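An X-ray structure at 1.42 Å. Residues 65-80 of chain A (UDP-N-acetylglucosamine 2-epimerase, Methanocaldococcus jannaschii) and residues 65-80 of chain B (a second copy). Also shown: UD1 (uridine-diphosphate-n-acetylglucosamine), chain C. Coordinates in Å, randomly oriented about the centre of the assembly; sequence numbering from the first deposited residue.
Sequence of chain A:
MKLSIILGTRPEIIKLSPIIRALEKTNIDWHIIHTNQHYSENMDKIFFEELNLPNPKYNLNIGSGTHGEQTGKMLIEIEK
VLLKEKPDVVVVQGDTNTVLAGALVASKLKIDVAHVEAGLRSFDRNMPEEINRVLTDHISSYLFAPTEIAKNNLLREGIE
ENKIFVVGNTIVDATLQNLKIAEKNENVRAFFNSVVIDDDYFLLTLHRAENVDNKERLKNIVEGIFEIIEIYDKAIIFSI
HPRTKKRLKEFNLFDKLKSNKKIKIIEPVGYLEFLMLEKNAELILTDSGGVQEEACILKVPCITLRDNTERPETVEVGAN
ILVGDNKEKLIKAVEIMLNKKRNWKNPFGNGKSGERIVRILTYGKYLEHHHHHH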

# COMPACT_ATOMS: atom_id res chain seq x y z
N GLY A 65 12.61 4.67 -13.71
CA GLY A 65 11.41 4.41 -14.48
C GLY A 65 10.25 5.14 -13.84
O GLY A 65 10.40 5.80 -12.81
N THR A 66 9.08 5.01 -14.46
CA THR A 66 7.88 5.57 -13.86
C THR A 66 7.51 4.71 -12.66
O THR A 66 8.04 3.62 -12.48
N HIS A 67 6.60 5.21 -11.83
CA HIS A 67 6.31 4.57 -10.54
C HIS A 67 5.83 3.14 -10.67
O HIS A 67 6.28 2.26 -9.95
N GLY A 68 4.89 2.89 -11.58
CA GLY A 68 4.35 1.55 -11.72
C GLY A 68 5.38 0.59 -12.28
O GLY A 68 5.52 -0.54 -11.79
N GLU A 69 6.13 1.05 -13.28
CA GLU A 69 7.20 0.25 -13.87
C GLU A 69 8.28 -0.11 -12.84
O GLU A 69 8.64 -1.28 -12.67
N GLN A 70 8.76 0.90 -12.13
CA GLN A 70 9.85 0.71 -11.17
C GLN A 70 9.39 -0.12 -9.97
O GLN A 70 10.05 -1.09 -9.59
N THR A 71 8.25 0.24 -9.40
CA THR A 71 7.74 -0.48 -8.23
C THR A 71 7.36 -1.91 -8.61
O THR A 71 7.63 -2.84 -7.86
N GLY A 72 6.75 -2.08 -9.78
CA GLY A 72 6.38 -3.41 -10.25
C GLY A 72 7.56 -4.35 -10.43
O GLY A 72 7.53 -5.50 -9.97
N LYS A 73 8.61 -3.87 -11.09
CA LYS A 73 9.83 -4.65 -11.23
C LYS A 73 10.41 -5.00 -9.86
O LYS A 73 10.90 -6.11 -9.64
N MSE A 74 10.35 -4.04 -8.93
CA MSE A 74 10.83 -4.29 -7.58
C MSE A 74 10.05 -5.39 -6.87
O MSE A 74 10.65 -6.23 -6.21
N LEU A 75 8.72 -5.40 -7.00
CA LEU A 75 7.92 -6.46 -6.38
C LEU A 75 8.33 -7.82 -6.93
O LEU A 75 8.50 -8.78 -6.17
N ILE A 76 8.47 -7.91 -8.24
CA ILE A 76 8.87 -9.17 -8.86
C ILE A 76 10.24 -9.64 -8.38
O ILE A 76 10.40 -10.80 -7.97
N GLU A 77 11.22 -8.75 -8.41
CA GLU A 77 12.59 -9.15 -8.14
C GLU A 77 12.90 -9.31 -6.66
O GLU A 77 13.65 -10.22 -6.29
N ILE A 78 12.31 -8.47 -5.82
CA ILE A 78 12.51 -8.62 -4.38
C ILE A 78 11.87 -9.93 -3.94
O ILE A 78 12.43 -10.65 -3.11
N GLU A 79 10.72 -10.27 -4.50
CA GLU A 79 10.06 -11.51 -4.08
C GLU A 79 10.89 -12.74 -4.41
O GLU A 79 10.93 -13.68 -3.62
N LYS A 80 11.56 -12.74 -5.56
CA LYS A 80 12.43 -13.86 -5.91
C LYS A 80 13.50 -14.08 -4.84
O LYS A 80 13.76 -15.22 -4.43
N GLY B 65 -0.10 -16.32 -10.12
CA GLY B 65 1.29 -16.24 -9.69
C GLY B 65 1.34 -15.93 -8.22
O GLY B 65 0.30 -15.76 -7.57
N THR B 66 2.55 -15.84 -7.69
CA THR B 66 2.71 -15.43 -6.31
C THR B 66 2.40 -13.94 -6.21
O THR B 66 2.31 -13.26 -7.23
N HIS B 67 2.23 -13.44 -5.00
CA HIS B 67 1.74 -12.08 -4.80
C HIS B 67 2.63 -11.02 -5.43
O HIS B 67 2.14 -10.10 -6.08
N GLY B 68 3.93 -11.12 -5.23
CA GLY B 68 4.83 -10.11 -5.77
C GLY B 68 4.89 -10.16 -7.28
O GLY B 68 4.84 -9.12 -7.95
N GLU B 69 4.95 -11.37 -7.83
CA GLU B 69 4.95 -11.57 -9.27
C GLU B 69 3.67 -11.02 -9.92
O GLU B 69 3.72 -10.24 -10.87
N GLN B 70 2.53 -11.41 -9.38
CA GLN B 70 1.24 -11.04 -9.94
C GLN B 70 0.98 -9.54 -9.78
O GLN B 70 0.63 -8.86 -10.74
N THR B 71 1.19 -9.03 -8.57
CA THR B 71 0.94 -7.61 -8.31
C THR B 71 1.93 -6.75 -9.09
O THR B 71 1.56 -5.72 -9.64
N GLY B 72 3.19 -7.17 -9.15
CA GLY B 72 4.21 -6.45 -9.91
C GLY B 72 3.90 -6.32 -11.39
O GLY B 72 3.98 -5.23 -11.96
N LYS B 73 3.53 -7.44 -12.02
CA LYS B 73 3.11 -7.40 -13.41
C LYS B 73 1.91 -6.48 -13.60
O LYS B 73 1.82 -5.74 -14.58
N MSE B 74 0.98 -6.51 -12.65
CA MSE B 74 -0.18 -5.63 -12.71
C MSE B 74 0.20 -4.15 -12.65
O MSE B 74 -0.35 -3.35 -13.40
N LEU B 75 1.13 -3.78 -11.77
CA LEU B 75 1.57 -2.38 -11.71
C LEU B 75 2.16 -1.94 -13.04
O LEU B 75 1.85 -0.86 -13.53
N ILE B 76 3.01 -2.78 -13.62
CA ILE B 76 3.61 -2.46 -14.91
C ILE B 76 2.57 -2.29 -16.01
O ILE B 76 2.57 -1.29 -16.73
N GLU B 77 1.66 -3.25 -16.12
CA GLU B 77 0.74 -3.27 -17.24
C GLU B 77 -0.43 -2.30 -17.09
O GLU B 77 -0.86 -1.70 -18.07
N ILE B 78 -0.93 -2.14 -15.87
CA ILE B 78 -1.99 -1.17 -15.64
C ILE B 78 -1.45 0.23 -15.90
O ILE B 78 -2.14 1.06 -16.49
N GLU B 79 -0.22 0.49 -15.50
CA GLU B 79 0.33 1.82 -15.71
C GLU B 79 0.45 2.18 -17.19
O GLU B 79 0.19 3.32 -17.57
N LYS B 80 0.82 1.21 -18.02
CA LYS B 80 0.89 1.45 -19.46
C LYS B 80 -0.46 1.93 -20.01
O LYS B 80 -0.52 2.89 -20.78

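Helix 67-80 of chain A packs against its two-fold mate in chain B in nearly antiparallel fashion, at 164° between their N-to-C directions, and the axes approach to 7.4 Å. Glycines make this closeness possible. At the centre, Gly A72 and Gly B72 lie with CA atoms 3.8 Å apart, and Gly A72 CA makes a CA-H...O contact of 3.5 Å with Gly B72 O, repeated in the reverse sense. A CB on Gly A72 would clash with Gly B72 O and Ile B76 CG1; one on Gly A68 would clash with Leu B75 O and Glu B79 CD.

The space left by the glycines is filled by Leu A75 and Ile A76. Leu A75 points toward chain B and, with chi1 m and chi2 t, sits as a knob among Gly B68, Thr B71, Gly B72 and Leu B75. Its CD1 lies 3.7 Å from both Thr B71 CG2 and Leu B75 CD1, so the two leucines meet across the two-fold axis. Ile A76 leaves its helix sideways, but its m, t conformation brings the end of the side chain nearer chain B, among Gly B68, Glu B69, Gly B72 and Lys B73; Ile A76 CD1 reaches Ile B76 CD1 at 4.0 Å. Thr A71, chi1 m, directs OG1 back to its own helix, donating to His A67 O at 2.7 Å, while CG2 faces Leu B75 CD1 at 3.7 Å.

Polar contacts close both ends of the interface. Glu A79 points toward chain B with chi1 and chi2 both t, an extended form that carries its carboxylate to the first turn of the partner helix, where backbone NH groups lack acceptors within the helix. Glu A79 OE2 accepts from Gly B68 N (2.8 Å), and Glu A79 OE1 accepts from Glu B69 N (3.0 Å) and from Thr B66 OG1 (2.6 Å). Thr B66, chi1 p, thus spends its hydroxyl on the partner glutamate rather than on capping its own helix. Water 2 accepts from His B67 N and donates to Glu A79 OE2, both at 3.0 Å; water 1 fills the equivalent site between His A67 N and Glu B79 OE2.

Glu A69 points away overall, although its CB lies 3.9 Å from Glu B79 OE1. Its t, t side chain receives Thr A66 N at OE1 (3.2 Å) and forms a salt bridge from OE2 to Lys A73 NZ (3.1 Å). His A67, chi1 m, sets its ring edge near UDP-N-acetylglucosamine, with CE1 3.6 Å from C8' of UD1.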

# COMPACT_ATOMS: atom_id res chain seq x y z
CB THR A 66 6.74 5.65 -14.88
OG1 THR A 66 6.59 4.38 -15.52
CG2 THR A 66 7.05 6.69 -15.95
CB HIS A 67 5.28 5.36 -9.75
CG HIS A 67 5.78 6.68 -9.26
ND1 HIS A 67 6.65 6.80 -8.20
CD2 HIS A 67 5.53 7.94 -9.68
CE1 HIS A 67 6.93 8.07 -8.00
NE2 HIS A 67 6.26 8.79 -8.88
CB GLU A 69 7.83 1.02 -15.04
CG GLU A 69 9.07 0.38 -15.64
CD GLU A 69 9.88 1.35 -16.49
OE1 GLU A 69 9.57 2.56 -16.52
OE2 GLU A 69 10.85 0.88 -17.14
CB GLN A 70 10.32 2.09 -10.72
CG GLN A 70 11.54 2.09 -9.83
CD GLN A 70 11.87 3.49 -9.36
OE1 GLN A 70 11.10 4.09 -8.61
NE2 GLN A 70 12.99 4.03 -9.82
CB THR A 71 6.54 0.24 -7.60
OG1 THR A 71 6.88 1.62 -7.36
CG2 THR A 71 6.13 -0.41 -6.29
CB LYS A 73 10.86 -3.88 -12.05
CG LYS A 73 10.52 -3.72 -13.53
CD LYS A 73 11.53 -2.77 -14.15
CE LYS A 73 11.26 -2.45 -15.60
NZ LYS A 73 12.37 -1.60 -16.13
CB MSE A 74 10.80 -3.01 -6.73
CG MSE A 74 11.81 -1.97 -7.14
SE MSE A 74 11.48 -0.27 -6.24
CE MSE A 74 13.08 0.63 -6.88
CB LEU A 75 6.42 -6.27 -6.61
CG LEU A 75 5.75 -5.02 -6.03
CD1 LEU A 75 4.25 -5.04 -6.29
CD2 LEU A 75 6.03 -4.90 -4.55
CB ILE A 76 8.87 -9.07 -10.40
CG1 ILE A 76 7.45 -8.80 -10.90
CG2 ILE A 76 9.41 -10.34 -11.03
CD1 ILE A 76 7.40 -8.16 -12.27
CB GLU A 77 13.58 -8.17 -8.79
CG GLU A 77 13.50 -8.15 -10.31
CD GLU A 77 13.75 -9.51 -10.93
OE1 GLU A 77 14.69 -10.20 -10.50
OE2 GLU A 77 13.01 -9.88 -11.86
CB ILE A 78 11.91 -7.44 -3.58
CG1 ILE A 78 12.71 -6.17 -3.82
CG2 ILE A 78 11.90 -7.72 -2.09
CD1 ILE A 78 12.06 -4.95 -3.17
CB GLU A 79 8.68 -11.63 -4.69
CG GLU A 79 7.95 -12.86 -4.18
CD GLU A 79 6.56 -12.99 -4.73
OE1 GLU A 79 6.43 -13.14 -5.96
OE2 GLU A 79 5.60 -12.95 -3.92
CB LYS A 80 13.09 -13.63 -7.26
CG LYS A 80 12.14 -13.73 -8.44
CD LYS A 80 12.86 -13.37 -9.74
CE LYS A 80 11.93 -13.38 -10.93
NZ LYS A 80 12.63 -12.89 -12.16
CB THR B 66 4.12 -15.76 -5.79
OG1 THR B 66 5.08 -15.25 -6.71
CG2 THR B 66 4.30 -17.27 -5.67
CB HIS B 67 1.58 -11.75 -3.32
CG HIS B 67 0.48 -12.51 -2.66
ND1 HIS B 67 -0.85 -12.20 -2.85
CD2 HIS B 67 0.50 -13.56 -1.81
CE1 HIS B 67 -1.60 -13.04 -2.15
NE2 HIS B 67 -0.80 -13.87 -1.51
CB GLU B 69 5.10 -13.07 -9.58
CG GLU B 69 4.95 -13.44 -11.05
CD GLU B 69 4.69 -14.92 -11.26
OE1 GLU B 69 4.49 -15.66 -10.27
OE2 GLU B 69 4.68 -15.35 -12.44
CB GLN B 70 0.16 -11.85 -9.24
CG GLN B 70 -1.23 -11.69 -9.80
CD GLN B 70 -2.24 -12.46 -8.97
OE1 GLN B 70 -2.48 -12.12 -7.81
NE2 GLN B 70 -2.82 -13.51 -9.54
CB THR B 71 1.03 -7.29 -6.81
OG1 THR B 71 0.18 -8.19 -6.08
CG2 THR B 71 0.60 -5.86 -6.52
CB LYS B 73 2.76 -8.81 -13.89
CG LYS B 73 3.95 -9.76 -14.02
CD LYS B 73 3.41 -11.15 -14.32
CE LYS B 73 4.49 -12.21 -14.38
NZ LYS B 73 3.86 -13.51 -14.77
CB MSE B 74 -1.18 -5.95 -11.59
CG MSE B 74 -1.89 -7.27 -11.74
SE MSE B 74 -2.89 -7.74 -10.13
CE MSE B 74 -3.76 -9.31 -10.86
CB LEU B 75 2.62 -2.16 -10.61
CG LEU B 75 2.22 -2.41 -9.16
CD1 LEU B 75 3.37 -2.05 -8.22
CD2 LEU B 75 0.98 -1.63 -8.80
CB ILE B 76 4.65 -3.52 -15.33
CG1 ILE B 76 5.80 -3.54 -14.34
CG2 ILE B 76 5.17 -3.24 -16.73
CD1 ILE B 76 6.56 -4.85 -14.33
CB GLU B 77 0.23 -4.69 -17.50
CG GLU B 77 1.32 -5.66 -17.92
CD GLU B 77 2.06 -5.21 -19.17
OE1 GLU B 77 1.39 -4.78 -20.13
OE2 GLU B 77 3.30 -5.31 -19.19
CB ILE B 78 -2.57 -1.26 -14.21
CG1 ILE B 78 -3.35 -2.55 -14.01
CG2 ILE B 78 -3.50 -0.10 -13.91
CD1 ILE B 78 -3.80 -2.75 -12.57
CB GLU B 79 1.68 1.99 -15.03
CG GLU B 79 2.21 3.40 -15.15
CD GLU B 79 3.51 3.61 -14.45
OE1 GLU B 79 4.50 2.96 -14.86
OE2 GLU B 79 3.55 4.43 -13.50
CB LYS B 80 1.33 0.20 -20.20
CG LYS B 80 2.79 -0.17 -19.98
CD LYS B 80 3.10 -1.50 -20.67
CE LYS B 80 4.53 -1.95 -20.42
NZ LYS B 80 4.76 -3.31 -20.98
C1' UD1 C . 14.15 9.23 -5.09
C2' UD1 C . 13.02 9.14 -4.10
C3' UD1 C . 12.98 10.29 -3.22
C4' UD1 C . 14.27 10.55 -2.55
C5' UD1 C . 15.39 10.57 -3.56
C6' UD1 C . 16.72 10.64 -2.91
C7' UD1 C . 10.99 7.85 -5.00
C8' UD1 C . 9.69 7.93 -5.74
N2' UD1 C . 11.73 9.08 -4.83
O1' UD1 C . 13.94 10.33 -5.90
O3' UD1 C . 11.95 10.10 -2.23
O4' UD1 C . 14.23 11.79 -1.86
O5' UD1 C . 15.39 9.39 -4.34
O6' UD1 C . 17.68 11.32 -3.64
O7' UD1 C . 11.41 6.77 -4.55
N1 UD1 C . 18.98 9.46 -11.63
C2 UD1 C . 20.23 9.30 -12.05
N3 UD1 C . 21.07 8.51 -11.38
C4 UD1 C . 20.67 7.84 -10.29
C5 UD1 C . 19.37 7.99 -9.82
C6 UD1 C . 18.52 8.82 -10.52
O2 UD1 C . 20.63 9.88 -13.04
O4 UD1 C . 21.55 7.04 -9.62
C1B UD1 C . 18.03 10.34 -12.35
C2B UD1 C . 17.34 9.71 -13.49
O2' UD1 C . 17.15 10.65 -14.51
C3B UD1 C . 16.06 9.33 -12.92
C4B UD1 C . 15.78 10.47 -12.01
O4B UD1 C . 17.03 10.85 -11.47
O3B UD1 C . 15.04 9.14 -13.87
C5B UD1 C . 14.86 10.10 -10.90
O5B UD1 C . 15.23 8.96 -10.17
PA UD1 C . 14.24 8.32 -9.16
O1A UD1 C . 13.01 7.89 -9.90
O2A UD1 C . 14.92 7.18 -8.48
O3A UD1 C . 13.78 9.42 -8.15
PB UD1 C . 14.63 10.47 -7.31
O1B UD1 C . 14.31 11.83 -7.83
O2B UD1 C . 16.09 10.08 -7.27
O HOH W 1 4.51 7.11 -12.73
O HOH W 2 3.54 -14.61 -2.61